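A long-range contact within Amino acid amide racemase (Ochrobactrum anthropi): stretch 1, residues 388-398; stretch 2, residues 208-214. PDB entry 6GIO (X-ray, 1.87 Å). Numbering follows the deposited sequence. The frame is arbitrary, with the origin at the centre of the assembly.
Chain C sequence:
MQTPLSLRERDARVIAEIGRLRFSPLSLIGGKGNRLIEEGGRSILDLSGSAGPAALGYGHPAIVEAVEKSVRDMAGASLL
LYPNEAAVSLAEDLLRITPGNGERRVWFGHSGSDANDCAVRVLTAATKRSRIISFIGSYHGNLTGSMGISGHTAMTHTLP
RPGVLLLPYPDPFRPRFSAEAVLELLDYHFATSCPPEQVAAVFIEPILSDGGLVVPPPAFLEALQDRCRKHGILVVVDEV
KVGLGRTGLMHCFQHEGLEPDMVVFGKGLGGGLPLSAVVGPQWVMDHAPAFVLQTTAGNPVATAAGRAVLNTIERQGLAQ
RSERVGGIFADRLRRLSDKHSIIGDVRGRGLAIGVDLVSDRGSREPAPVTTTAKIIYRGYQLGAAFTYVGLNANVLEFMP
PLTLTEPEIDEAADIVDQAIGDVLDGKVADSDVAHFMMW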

# COMPACT_ATOMS: atom_id res chain seq x y z
N TYR C 388 15.99 -17.49 -0.23
CA TYR C 388 16.94 -17.24 -1.30
C TYR C 388 16.46 -16.23 -2.34
O TYR C 388 15.26 -16.01 -2.53
CB TYR C 388 17.34 -18.52 -2.01
CG TYR C 388 16.19 -19.30 -2.59
CD1 TYR C 388 15.66 -19.01 -3.83
CD2 TYR C 388 15.65 -20.35 -1.87
CE1 TYR C 388 14.62 -19.76 -4.36
CE2 TYR C 388 14.62 -21.10 -2.38
CZ TYR C 388 14.11 -20.81 -3.62
OH TYR C 388 13.08 -21.61 -4.05
N VAL C 389 17.43 -15.64 -3.01
CA VAL C 389 17.17 -14.67 -4.05
C VAL C 389 18.02 -15.00 -5.24
O VAL C 389 18.65 -16.06 -5.29
CB VAL C 389 17.44 -13.24 -3.53
CG1 VAL C 389 16.47 -12.94 -2.39
CG2 VAL C 389 18.89 -13.04 -3.11
N GLY C 390 17.97 -14.13 -6.25
CA GLY C 390 18.93 -14.18 -7.36
C GLY C 390 18.27 -14.52 -8.67
O GLY C 390 17.28 -15.22 -8.72
N LEU C 391 18.85 -14.04 -9.76
CA LEU C 391 18.31 -14.37 -11.08
C LEU C 391 18.38 -15.88 -11.37
O LEU C 391 17.67 -16.35 -12.24
CB LEU C 391 19.05 -13.58 -12.17
CG LEU C 391 18.98 -12.04 -12.01
CD1 LEU C 391 19.82 -11.31 -13.05
CD2 LEU C 391 17.56 -11.52 -12.04
N ASN C 392 19.23 -16.63 -10.64
CA ASN C 392 19.31 -18.08 -10.78
C ASN C 392 18.77 -18.86 -9.57
O ASN C 392 18.98 -20.06 -9.48
CB ASN C 392 20.75 -18.46 -11.12
CG ASN C 392 21.22 -17.82 -12.43
OD1 ASN C 392 20.77 -18.21 -13.48
ND2 ASN C 392 22.11 -16.83 -12.35
N ALA C 393 18.06 -18.20 -8.65
CA ALA C 393 17.43 -18.91 -7.53
C ALA C 393 18.42 -19.70 -6.64
O ALA C 393 18.10 -20.81 -6.17
CB ALA C 393 16.35 -19.83 -8.05
N ASN C 394 19.61 -19.14 -6.45
CA ASN C 394 20.72 -19.85 -5.82
C ASN C 394 21.50 -19.02 -4.77
O ASN C 394 22.56 -19.45 -4.34
CB ASN C 394 21.67 -20.27 -6.92
CG ASN C 394 22.41 -19.09 -7.49
OD1 ASN C 394 21.77 -18.12 -7.95
ND2 ASN C 394 23.75 -19.15 -7.46
N VAL C 395 21.02 -17.83 -4.41
CA VAL C 395 21.71 -16.98 -3.43
C VAL C 395 20.89 -17.00 -2.13
O VAL C 395 19.77 -16.47 -2.09
CB VAL C 395 21.84 -15.50 -3.90
CG1 VAL C 395 22.71 -14.73 -2.93
CG2 VAL C 395 22.45 -15.36 -5.27
N LEU C 396 21.44 -17.62 -1.07
CA LEU C 396 20.86 -17.56 0.24
C LEU C 396 20.91 -16.11 0.67
O LEU C 396 21.94 -15.45 0.54
CB LEU C 396 21.62 -18.42 1.24
CG LEU C 396 21.78 -19.91 0.92
CD1 LEU C 396 22.50 -20.58 2.05
CD2 LEU C 396 20.46 -20.56 0.61
N GLU C 397 19.78 -15.62 1.18
CA GLU C 397 19.65 -14.25 1.67
C GLU C 397 19.58 -14.21 3.21
O GLU C 397 18.79 -14.95 3.84
CB GLU C 397 18.36 -13.60 1.11
CG GLU C 397 18.06 -12.26 1.77
CD GLU C 397 16.99 -11.47 1.06
OE1 GLU C 397 15.84 -11.44 1.51
OE2 GLU C 397 17.31 -10.83 0.06
N PHE C 398 20.40 -13.35 3.80
CA PHE C 398 20.41 -13.10 5.25
C PHE C 398 20.22 -11.61 5.49
O PHE C 398 21.11 -10.78 5.17
CB PHE C 398 21.70 -13.61 5.91
CG PHE C 398 21.92 -15.10 5.72
CD1 PHE C 398 21.15 -16.01 6.41
CD2 PHE C 398 22.83 -15.56 4.81
CE1 PHE C 398 21.30 -17.39 6.21
CE2 PHE C 398 22.99 -16.93 4.61
CZ PHE C 398 22.23 -17.86 5.31
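Stretch 2 (208-214) LSDGGLV

Two backbone hydrogen bonds fasten the 208-214 loop to the hairpin formed by residues 388-398. The amide N of Gly390 donates to the carbonyl O of Asp210 at 2.9 Å, with an N-H...O angle of 133°, and the next amide, Leu391 N, donates to Gly211 O at 3.2 Å and a straighter 149°. Successive amides on one stretch thus meet successive carbonyls on the other. A CA-H...O contact accompanies them: Gly390 CA lies 3.5 Å from Gly211 O, with an angle of 147° at the hydrogen, so this carbonyl oxygen receives both the Leu391 amide and the Gly390 CA.

The donors sit where stretch 1 leaves its first strand. Val389 and Val395 are paired through both of their amides, Val389 N to Val395 O at 2.6 Å and Val395 N to Val389 O at 3.1 Å, and the chain between them contains a type I turn from Gly390 to Ala393, closed by Ala393 N to Gly390 O at 3.1 Å. Stretch 2 has no regular helix or strand. Its ends are nevertheless tied together, with Leu208 N bonded to Val214 O at 3.0 Å and Val214 N to Leu208 O at 2.9 Å. Inside this closed loop, Ser209 O accepts from both Gly212 N and Leu213 N, each at 3.0 Å. Asp210 and Gly211 have helix-like backbone angles (phi/psi of -63/-18° and -67/-18°), whereas Gly212, at 137/25°, and Leu213, at 47/53°, have positive phi.

In register, Val389 CA is 5.1 Å from Asp210 CA, and Gly390 CA approaches Gly212 CA to 3.7 Å, so the numbering rises in the same sense on both sides. This close backbone approach joins two glycines, both with backbone angles that would jam a CB against the preceding carbonyl O. Gly211 likewise leaves no room for a CB, which would clash with Leu208 CD2 of its own loop.

Around the glycine contact, methyl groups pack against both carbon and oxygen atoms. The CA-to-CB bond of Val389 points toward stretch 2, and the side chain, in the m rotamer, meets several residues there: Val389 CG2 is 3.8 Å from Ser209 O and forms an apolar pair with Leu213 CD1 at 3.9 Å, while Val389 CG1 lies 3.8 Å from Asp210 OD1. Val395, in the t rotamer, also directs its CA-to-CB bond toward the loop and places CG1 3.8 Å from Gly212 O.

Leu213 extends the contact along the second strand. Its CA-to-CB bond runs sideways, but the end of the side chain comes nearer, so that Leu213 CD1, besides touching Val389, lies 3.9 Å from Glu397 OE2 and 4.5 Å from Leu396 O. Leu213 has more area covered by the opposing stretch than any other residue of either segment. By contrast, Tyr388, Asn392, Ala393 and Asn394 make no contact with the loop. Together the two stretches bury 378 Å², a compact interface that joins residues at least 176 positions apart in sequence.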

# COMPACT_ATOMS: atom_id res chain seq x y z
N LEU C 208 22.11 -4.79 -5.70
CA LEU C 208 21.02 -5.35 -6.45
C LEU C 208 20.48 -6.49 -5.60
O LEU C 208 21.19 -7.45 -5.40
CB LEU C 208 21.54 -5.87 -7.78
CG LEU C 208 20.50 -6.40 -8.78
CD1 LEU C 208 19.89 -5.23 -9.52
CD2 LEU C 208 21.14 -7.38 -9.74
N SER C 209 19.23 -6.37 -5.18
CA SER C 209 18.64 -7.17 -4.09
C SER C 209 18.16 -8.53 -4.59
O SER C 209 18.90 -9.50 -4.53
CB SER C 209 17.47 -6.40 -3.46
OG SER C 209 16.50 -6.01 -4.44
N ASP C 210 16.93 -8.58 -5.10
CA ASP C 210 16.40 -9.83 -5.63
C ASP C 210 17.19 -10.34 -6.83
O ASP C 210 17.11 -11.52 -7.17
CB ASP C 210 14.93 -9.73 -5.97
CG ASP C 210 14.07 -10.13 -4.82
OD1 ASP C 210 13.87 -11.37 -4.61
OD2 ASP C 210 13.62 -9.21 -4.10
N GLY C 211 17.97 -9.47 -7.45
CA GLY C 211 18.88 -9.90 -8.51
C GLY C 211 20.02 -10.80 -8.08
O GLY C 211 20.60 -11.50 -8.92
N GLY C 212 20.33 -10.82 -6.78
CA GLY C 212 21.36 -11.69 -6.21
C GLY C 212 22.29 -11.08 -5.18
O GLY C 212 23.39 -11.57 -4.99
N LEU C 213 21.84 -10.02 -4.50
CA LEU C 213 22.67 -9.28 -3.54
C LEU C 213 24.05 -8.96 -4.12
O LEU C 213 25.13 -9.25 -3.54
CB LEU C 213 22.72 -10.05 -2.22
CG LEU C 213 21.40 -9.96 -1.44
CD1 LEU C 213 21.18 -11.16 -0.53
CD2 LEU C 213 21.35 -8.65 -0.65
N VAL C 214 24.00 -8.34 -5.30
CA VAL C 214 25.18 -7.97 -6.02
C VAL C 214 25.67 -6.58 -5.66
O VAL C 214 24.97 -5.60 -5.88
CB VAL C 214 24.90 -8.03 -7.55
CG1 VAL C 214 26.13 -7.61 -8.35
CG2 VAL C 214 24.49 -9.43 -7.95